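Local coordinates for translation initiation factor 6 (Methanocaldococcus jannaschii, PDB 1G61), which binds the 50S ribosomal subunit and prevents it from joining the 30S subunit to form the 70S initiation complex, at residues N109-S121 / L172-I184. Numbering follows the deposited sequence.
Sequences NLILTNDKGALIS and LEFLKSLFKVEYI
The ring of Phe-179 meets the hairpin edge-on: Leu-112 O and Gly-117 O lie in its plane, Gly-117 O 3.2 Å from CE2, while Leu-178 CD2 sits over one face, offset toward the rim. A flat hydrocarbon suits this place, since its weakly positive C-H edge can face backbone carbonyls. The β-hairpin of strands 111-113 and 117-120 here packs against the C-terminal end of helix 169-179, which closes in a Schellman motif with Lys-180, at positive phi, as C-prime residue. Leu-112 CD2 reaches Phe-179 CZ at 3.7 Å; branched Leu-119 sends CD1 to the Phe-174 ring edge at CE2 and CD2 to Leu-175 CD2. Gly-117 suits its position because a β-carbon would clash with Leu-178 O. Lys-116, long and bent at chi3, carries NZ to Lys-180 O (2.8 Å) and Asn-158 O. Asn-114 CG lies between backbone N and carbonyl carbon (chi1 62°), letting OD1 accept from Lys-116 N (an Asx turn) and Gly-117 N (completing an Asx motif). Replacing it by alanine is likely to leave Phe-179 O without a donor and both turn amides without their shared acceptor. Asn-114 ND2 meets a lone pair of Phe-179 O at 3.0 Å, nearly straight (173°).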
loop_
_atom_site.group_PDB
_atom_site.type_symbol
_atom_site.label_atom_id
_atom_site.label_comp_id
_atom_site.label_asym_id
_atom_site.label_seq_id
_atom_site.Cartn_x
_atom_site.Cartn_y
_atom_site.Cartn_z
ATOM N N ASN A 109 2.975 -2.966 6.661
ATOM C CA ASN A 109 4.372 -2.584 6.815
ATOM C C ASN A 109 5.293 -3.705 6.302
ATOM O O ASN A 109 6.432 -3.415 5.923
ATOM C CB ASN A 109 4.690 -2.331 8.275
ATOM C CG ASN A 109 4.093 -1.109 8.930
ATOM O OD1 ASN A 109 4.264 -0.946 10.143
ATOM N ND2 ASN A 109 3.419 -0.289 8.155
ATOM N N LEU A 110 4.794 -4.933 6.348
ATOM C CA LEU A 110 5.641 -6.121 6.099
ATOM C C LEU A 110 5.541 -6.696 4.689
ATOM O O LEU A 110 6.293 -7.617 4.336
ATOM C CB LEU A 110 5.251 -7.219 7.094
ATOM C CG LEU A 110 5.474 -6.884 8.558
ATOM C CD1 LEU A 110 4.763 -7.923 9.407
ATOM C CD2 LEU A 110 6.956 -6.865 8.874
ATOM N N ILE A 111 4.599 -6.198 3.884
ATOM C CA ILE A 111 4.327 -6.759 2.558
ATOM C C ILE A 111 4.187 -5.613 1.561
ATOM O O ILE A 111 3.545 -4.582 1.877
ATOM C CB ILE A 111 3.030 -7.589 2.598
ATOM C CG1 ILE A 111 3.164 -8.748 3.600
ATOM C CG2 ILE A 111 2.639 -8.076 1.199
ATOM C CD1 ILE A 111 1.846 -9.479 3.889
ATOM N N LEU A 112 4.720 -5.821 0.381
ATOM C CA LEU A 112 4.675 -4.838 -0.694
ATOM C C LEU A 112 4.199 -5.551 -1.956
ATOM O O LEU A 112 4.918 -6.444 -2.401
ATOM C CB LEU A 112 6.067 -4.261 -0.877
ATOM C CG LEU A 112 6.314 -3.234 -1.957
ATOM C CD1 LEU A 112 5.643 -1.909 -1.597
ATOM C CD2 LEU A 112 7.824 -3.027 -2.107
ATOM N N THR A 113 3.055 -5.199 -2.521
ATOM C CA THR A 113 2.494 -5.967 -3.633
ATOM C C THR A 113 1.882 -5.075 -4.681
ATOM O O THR A 113 1.270 -4.046 -4.367
ATOM C CB THR A 113 1.460 -6.977 -3.114
ATOM O OG1 THR A 113 1.144 -7.929 -4.163
ATOM C CG2 THR A 113 0.145 -6.336 -2.623
ATOM N N ASN A 114 1.997 -5.532 -5.939
ATOM C CA ASN A 114 1.099 -4.997 -6.967
ATOM C C ASN A 114 0.294 -6.188 -7.503
ATOM O O ASN A 114 0.145 -7.211 -6.786
ATOM C CB ASN A 114 1.809 -4.186 -8.039
ATOM C CG ASN A 114 2.815 -4.976 -8.845
ATOM O OD1 ASN A 114 2.898 -6.208 -8.725
ATOM N ND2 ASN A 114 3.581 -4.271 -9.696
ATOM N N ASP A 115 -0.223 -6.140 -8.728
ATOM C CA ASP A 115 -1.013 -7.250 -9.272
ATOM C C ASP A 115 -0.143 -8.267 -10.001
ATOM O O ASP A 115 -0.741 -9.179 -10.599
ATOM C CB ASP A 115 -2.075 -6.702 -10.248
ATOM C CG ASP A 115 -3.094 -5.855 -9.512
ATOM O OD1 ASP A 115 -3.203 -5.927 -8.275
ATOM O OD2 ASP A 115 -3.794 -5.038 -10.147
ATOM N N LYS A 116 1.180 -8.116 -9.946
ATOM C CA LYS A 116 2.120 -8.962 -10.664
ATOM C C LYS A 116 3.175 -9.583 -9.764
ATOM O O LYS A 116 3.763 -10.591 -10.199
ATOM C CB LYS A 116 2.827 -8.181 -11.829
ATOM C CG LYS A 116 1.791 -7.731 -12.870
ATOM C CD LYS A 116 2.353 -6.810 -13.930
ATOM C CE LYS A 116 2.490 -5.388 -13.428
ATOM N NZ LYS A 116 3.050 -4.498 -14.497
ATOM N N GLY A 117 3.420 -9.066 -8.546
ATOM C CA GLY A 117 4.482 -9.642 -7.676
ATOM C C GLY A 117 4.358 -9.011 -6.286
ATOM O O GLY A 117 3.765 -7.935 -6.121
ATOM N N ALA A 118 4.954 -9.718 -5.344
ATOM C CA ALA A 118 4.951 -9.248 -3.947
ATOM C C ALA A 118 6.260 -9.593 -3.282
ATOM O O ALA A 118 6.860 -10.657 -3.537
ATOM C CB ALA A 118 3.761 -9.902 -3.202
ATOM N N LEU A 119 6.678 -8.675 -2.397
ATOM C CA LEU A 119 7.843 -8.865 -1.546
ATOM C C LEU A 119 7.341 -8.908 -0.093
ATOM O O LEU A 119 6.497 -8.105 0.309
ATOM C CB LEU A 119 8.833 -7.714 -1.723
ATOM C CG LEU A 119 10.186 -7.865 -1.039
ATOM C CD1 LEU A 119 11.023 -8.978 -1.693
ATOM C CD2 LEU A 119 10.954 -6.541 -1.099
ATOM N N ILE A 120 7.873 -9.839 0.719
ATOM C CA ILE A 120 7.432 -9.962 2.107
ATOM C C ILE A 120 8.657 -10.029 3.002
ATOM O O ILE A 120 9.707 -10.613 2.674
ATOM C CB ILE A 120 6.524 -11.200 2.335
ATOM C CG1 ILE A 120 7.291 -12.533 2.257
ATOM C CG2 ILE A 120 5.327 -11.167 1.400
ATOM C CD1 ILE A 120 6.460 -13.755 2.620
ATOM N N SER A 121 8.463 -9.446 4.201
ATOM C CA SER A 121 9.495 -9.531 5.234
ATOM C C SER A 121 9.849 -10.974 5.533
ATOM O O SER A 121 8.964 -11.848 5.593
ATOM C CB SER A 121 8.936 -8.907 6.530
ATOM O OG SER A 121 9.817 -9.198 7.605
ATOM N N LEU A 172 17.398 -2.454 -6.895
ATOM C CA LEU A 172 16.437 -1.791 -7.769
ATOM C C LEU A 172 16.122 -2.668 -8.997
ATOM O O LEU A 172 14.976 -2.818 -9.378
ATOM C CB LEU A 172 16.950 -0.418 -8.195
ATOM C CG LEU A 172 16.000 0.740 -8.342
ATOM C CD1 LEU A 172 15.339 1.164 -7.037
ATOM C CD2 LEU A 172 16.756 1.918 -8.923
ATOM N N GLU A 173 17.132 -3.285 -9.620
ATOM C CA GLU A 173 16.883 -4.196 -10.726
ATOM C C GLU A 173 16.057 -5.395 -10.303
ATOM O O GLU A 173 15.131 -5.827 -11.016
ATOM C CB GLU A 173 18.179 -4.709 -11.383
ATOM C CG GLU A 173 17.887 -5.366 -12.729
ATOM C CD GLU A 173 16.803 -4.746 -13.592
ATOM O OE1 GLU A 173 16.982 -3.556 -13.979
ATOM O OE2 GLU A 173 15.777 -5.422 -13.914
ATOM N N PHE A 174 16.304 -5.989 -9.147
ATOM C CA PHE A 174 15.498 -7.071 -8.599
ATOM C C PHE A 174 14.055 -6.669 -8.419
ATOM O O PHE A 174 13.154 -7.426 -8.781
ATOM C CB PHE A 174 16.154 -7.490 -7.270
ATOM C CG PHE A 174 15.258 -8.434 -6.464
ATOM C CD1 PHE A 174 15.114 -9.785 -6.745
ATOM C CD2 PHE A 174 14.534 -7.907 -5.405
ATOM C CE1 PHE A 174 14.277 -10.591 -5.979
ATOM C CE2 PHE A 174 13.709 -8.728 -4.653
ATOM C CZ PHE A 174 13.560 -10.075 -4.929
ATOM N N LEU A 175 13.815 -5.496 -7.818
ATOM C CA LEU A 175 12.438 -5.040 -7.590
ATOM C C LEU A 175 11.709 -4.785 -8.900
ATOM O O LEU A 175 10.540 -5.095 -9.100
ATOM C CB LEU A 175 12.435 -3.761 -6.749
ATOM C CG LEU A 175 12.994 -3.982 -5.328
ATOM C CD1 LEU A 175 13.250 -2.635 -4.644
ATOM C CD2 LEU A 175 12.144 -4.901 -4.459
ATOM N N LYS A 176 12.432 -4.195 -9.846
ATOM C CA LYS A 176 11.824 -3.912 -11.154
ATOM C C LYS A 176 11.371 -5.202 -11.787
ATOM O O LYS A 176 10.291 -5.281 -12.386
ATOM C CB LYS A 176 12.836 -3.131 -11.994
ATOM C CG LYS A 176 12.256 -2.629 -13.289
ATOM C CD LYS A 176 13.362 -1.851 -14.016
ATOM C CE LYS A 176 12.728 -1.170 -15.217
ATOM N NZ LYS A 176 13.809 -0.853 -16.184
ATOM N N SER A 177 12.189 -6.250 -11.677
ATOM C CA SER A 177 11.882 -7.557 -12.243
ATOM C C SER A 177 10.740 -8.209 -11.492
ATOM O O SER A 177 9.787 -8.751 -12.075
ATOM C CB SER A 177 13.171 -8.415 -12.206
ATOM O OG SER A 177 12.871 -9.727 -12.602
ATOM N N LEU A 178 10.758 -8.180 -10.139
ATOM C CA LEU A 178 9.738 -8.818 -9.314
ATOM C C LEU A 178 8.354 -8.233 -9.573
ATOM O O LEU A 178 7.355 -8.929 -9.662
ATOM C CB LEU A 178 10.077 -8.676 -7.815
ATOM C CG LEU A 178 9.049 -9.191 -6.822
ATOM C CD1 LEU A 178 8.762 -10.672 -7.021
ATOM C CD2 LEU A 178 9.548 -8.889 -5.406
ATOM N N PHE A 179 8.288 -6.902 -9.716
ATOM C CA PHE A 179 7.024 -6.209 -9.830
ATOM C C PHE A 179 6.644 -5.983 -11.293
ATOM O O PHE A 179 5.509 -5.521 -11.558
ATOM C CB PHE A 179 7.125 -4.864 -9.068
ATOM C CG PHE A 179 7.208 -5.069 -7.575
ATOM C CD1 PHE A 179 8.271 -4.543 -6.851
ATOM C CD2 PHE A 179 6.205 -5.781 -6.904
ATOM C CE1 PHE A 179 8.324 -4.714 -5.464
ATOM C CE2 PHE A 179 6.260 -5.945 -5.531
ATOM C CZ PHE A 179 7.322 -5.429 -4.832
ATOM N N LYS A 180 7.540 -6.324 -12.229
ATOM C CA LYS A 180 7.285 -6.227 -13.672
ATOM C C LYS A 180 6.839 -4.828 -14.045
ATOM O O LYS A 180 5.852 -4.620 -14.759
ATOM C CB LYS A 180 6.262 -7.259 -14.110
ATOM C CG LYS A 180 6.678 -8.695 -14.045
ATOM C CD LYS A 180 7.966 -8.831 -14.827
ATOM C CE LYS A 180 8.636 -10.186 -14.694
ATOM N NZ LYS A 180 10.116 -9.944 -14.672
ATOM N N VAL A 181 7.601 -3.829 -13.569
ATOM C CA VAL A 181 7.296 -2.415 -13.847
ATOM C C VAL A 181 8.337 -1.801 -14.779
ATOM O O VAL A 181 9.505 -2.200 -14.782
ATOM C CB VAL A 181 7.198 -1.568 -12.567
ATOM C CG1 VAL A 181 5.955 -2.016 -11.808
ATOM C CG2 VAL A 181 8.416 -1.699 -11.666
ATOM N N GLU A 182 7.923 -0.814 -15.570
ATOM C CA GLU A 182 8.886 -0.202 -16.501
ATOM C C GLU A 182 9.464 1.046 -15.864
ATOM O O GLU A 182 10.495 1.547 -16.335
ATOM C CB GLU A 182 8.284 0.162 -17.844
ATOM C CG GLU A 182 7.706 -0.983 -18.651
ATOM C CD GLU A 182 8.660 -2.073 -19.082
ATOM O OE1 GLU A 182 9.903 -1.916 -19.125
ATOM O OE2 GLU A 182 8.149 -3.169 -19.399
ATOM N N TYR A 183 8.859 1.573 -14.793
ATOM C CA TYR A 183 9.315 2.785 -14.108
ATOM C C TYR A 183 9.769 2.407 -12.729
ATOM O O TYR A 183 9.083 1.652 -12.026
ATOM C CB TYR A 183 8.158 3.797 -13.998
ATOM C CG TYR A 183 7.645 4.289 -15.353
ATOM C CD1 TYR A 183 6.589 3.685 -16.020
ATOM C CD2 TYR A 183 8.250 5.381 -15.960
ATOM C CE1 TYR A 183 6.145 4.143 -17.240
ATOM C CE2 TYR A 183 7.828 5.866 -17.179
ATOM C CZ TYR A 183 6.771 5.236 -17.813
ATOM O OH TYR A 183 6.379 5.735 -19.009
ATOM N N ILE A 184 10.926 2.920 -12.284
ATOM C CA ILE A 184 11.323 2.742 -10.906
ATOM C C ILE A 184 12.284 3.868 -10.541
ATOM O O ILE A 184 13.038 4.401 -11.350
ATOM C CB ILE A 184 11.994 1.377 -10.697
ATOM C CG1 ILE A 184 12.216 1.081 -9.208
ATOM C CG2 ILE A 184 13.296 1.258 -11.493
ATOM C CD1 ILE A 184 12.291 -0.416 -8.936
#